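PDB 6X9L: aldehyde dehydrogenase family protein from Pseudomonas syringae pv. tomato, which catalyses the NAD-dependent oxidation of long-chain aliphatic aldehydes, octanal being bound here together with NAD in an enzyme variant. Local coordinates for residues L304-E308 with F378-D382. The protein carries 1 engineered substitution. Residue numbers count along the deposited sequence, not the author numbering.
Sequences LAEVE and FSEVD
Residues 304-308 form the first turn of a helix, closed by the backbone hydrogen bond from Glu308 N to Leu304 O at 2.8 Å; Leu304 points toward residues 378-382, while Glu308 leaves sideways and its carboxylate end reaches across. Phe378 is in extended strand conformation (phi/psi -108/145), its CA-to-CB bond directed away from the helix. Ser379, still extended at -133/176, has its CA-to-CB bond directed toward the helix; the nearest CA approach, 7.0 Å, is between the CA atoms of Glu308 and Ser379. With chi1 near t, Ser379 OG donates a hydrogen bond to Glu308 OE2 at 2.3 Å, a very short value to be read with caution because OE2 is crowded in the model. Glu308 gets there with chi1 m and chi2 t, and Leu304 (chi1 t, chi2 p) brings CD1 within 3.5 Å of Ser379 OG. At Glu380 the backbone flips to a left-handed conformation (53/42); its CG lies 4.0 Å from Leu304 CD2, and its OE2 is 4.5 Å from Glu308 OE2, two like charges. The chain then extends again through Val381 and Asp382, leaving the helix. The contact buries 158 Å², both sides summed, and sets the start of helix 304-316 on strand 376-379 of the seven-stranded mixed sheet, away from the NAD and octanal sites. Lys355 of strand 355-358 salt-bridges Glu308 OE1, and Leu399 of strand 396-402 touches Val307, Glu308 and Ser379, so the helix also meets both sheet neighbours.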
loop_
_atom_site.group_PDB
_atom_site.type_symbol
_atom_site.label_atom_id
_atom_site.label_comp_id
_atom_site.label_asym_id
_atom_site.label_seq_id
_atom_site.Cartn_x
_atom_site.Cartn_y
_atom_site.Cartn_z
ATOM N N LEU A 304 25.843 16.067 -28.364
ATOM C CA LEU A 304 25.563 14.653 -28.610
ATOM C C LEU A 304 26.750 13.943 -29.263
ATOM O O LEU A 304 27.141 12.851 -28.835
ATOM C CB LEU A 304 24.301 14.514 -29.463
ATOM C CG LEU A 304 23.687 13.130 -29.716
ATOM C CD1 LEU A 304 23.169 12.470 -28.438
ATOM C CD2 LEU A 304 22.572 13.238 -30.752
ATOM N N ALA A 305 27.330 14.534 -30.312
ATOM C CA ALA A 305 28.427 13.855 -31.003
ATOM C C ALA A 305 29.605 13.594 -30.072
ATOM O O ALA A 305 30.286 12.570 -30.202
ATOM C CB ALA A 305 28.882 14.662 -32.221
ATOM N N GLU A 306 29.859 14.497 -29.127
ATOM C CA GLU A 306 30.928 14.258 -28.165
ATOM C C GLU A 306 30.589 13.095 -27.232
ATOM O O GLU A 306 31.436 12.230 -26.974
ATOM C CB GLU A 306 31.213 15.525 -27.367
ATOM C CG GLU A 306 32.472 15.423 -26.533
ATOM C CD GLU A 306 32.758 16.669 -25.715
ATOM O OE1 GLU A 306 33.232 16.504 -24.569
ATOM O OE2 GLU A 306 32.525 17.804 -26.207
ATOM N N VAL A 307 29.356 13.054 -26.710
ATOM C CA VAL A 307 29.006 11.986 -25.774
ATOM C C VAL A 307 28.907 10.652 -26.504
ATOM O O VAL A 307 29.282 9.609 -25.956
ATOM C CB VAL A 307 27.713 12.309 -24.986
ATOM C CG1 VAL A 307 27.343 13.790 -25.086
ATOM C CG2 VAL A 307 26.567 11.425 -25.411
ATOM N N GLU A 308 28.416 10.659 -27.749
ATOM C CA GLU A 308 28.447 9.443 -28.560
ATOM C C GLU A 308 29.852 8.852 -28.589
ATOM O O GLU A 308 30.064 7.699 -28.195
ATOM C CB GLU A 308 27.955 9.725 -29.979
ATOM C CG GLU A 308 26.451 9.785 -30.134
ATOM C CD GLU A 308 26.044 10.115 -31.563
ATOM O OE1 GLU A 308 26.950 10.287 -32.412
ATOM O OE2 GLU A 308 24.831 10.199 -31.846
ATOM N N PHE A 378 22.774 3.111 -28.494
ATOM C CA PHE A 378 22.001 3.785 -29.518
ATOM C C PHE A 378 22.019 5.289 -29.275
ATOM O O PHE A 378 21.995 5.751 -28.130
ATOM C CB PHE A 378 20.548 3.294 -29.529
ATOM C CG PHE A 378 20.386 1.917 -30.059
ATOM C CD1 PHE A 378 20.606 1.656 -31.401
ATOM C CD2 PHE A 378 20.013 0.872 -29.225
ATOM C CE1 PHE A 378 20.458 0.372 -31.902
ATOM C CE2 PHE A 378 19.862 -0.412 -29.730
ATOM C CZ PHE A 378 20.092 -0.662 -31.068
ATOM N N SER A 379 22.024 6.054 -30.362
ATOM C CA SER A 379 21.959 7.505 -30.260
ATOM C C SER A 379 20.915 8.027 -31.236
ATOM O O SER A 379 20.286 7.262 -31.974
ATOM C CB SER A 379 23.324 8.148 -30.525
ATOM O OG SER A 379 23.267 9.524 -30.235
ATOM N N GLU A 380 20.700 9.341 -31.184
ATOM C CA GLU A 380 19.668 10.024 -32.006
ATOM C C GLU A 380 18.358 9.297 -31.751
ATOM O O GLU A 380 17.623 9.042 -32.688
ATOM C CB GLU A 380 20.032 10.073 -33.488
ATOM C CG GLU A 380 20.982 11.195 -33.833
ATOM C CD GLU A 380 21.663 11.070 -35.177
ATOM O OE1 GLU A 380 21.235 10.221 -35.978
ATOM O OE2 GLU A 380 22.628 11.808 -35.406
ATOM N N VAL A 381 18.132 8.976 -30.491
ATOM C CA VAL A 381 16.961 8.188 -30.042
ATOM C C VAL A 381 15.784 9.109 -29.754
ATOM O O VAL A 381 15.931 10.099 -29.064
ATOM C CB VAL A 381 17.335 7.338 -28.818
ATOM C CG1 VAL A 381 16.122 6.880 -28.036
ATOM C CG2 VAL A 381 18.173 6.154 -29.219
ATOM N N ASP A 382 14.645 8.743 -30.303
ATOM C CA ASP A 382 13.401 9.491 -30.058
ATOM C C ASP A 382 12.702 8.855 -28.869
ATOM O O ASP A 382 12.608 7.638 -28.840
ATOM C CB ASP A 382 12.470 9.355 -31.246
ATOM C CG ASP A 382 11.435 10.441 -31.197
ATOM O OD1 ASP A 382 11.784 11.564 -31.524
ATOM O OD2 ASP A 382 10.324 10.158 -30.773
#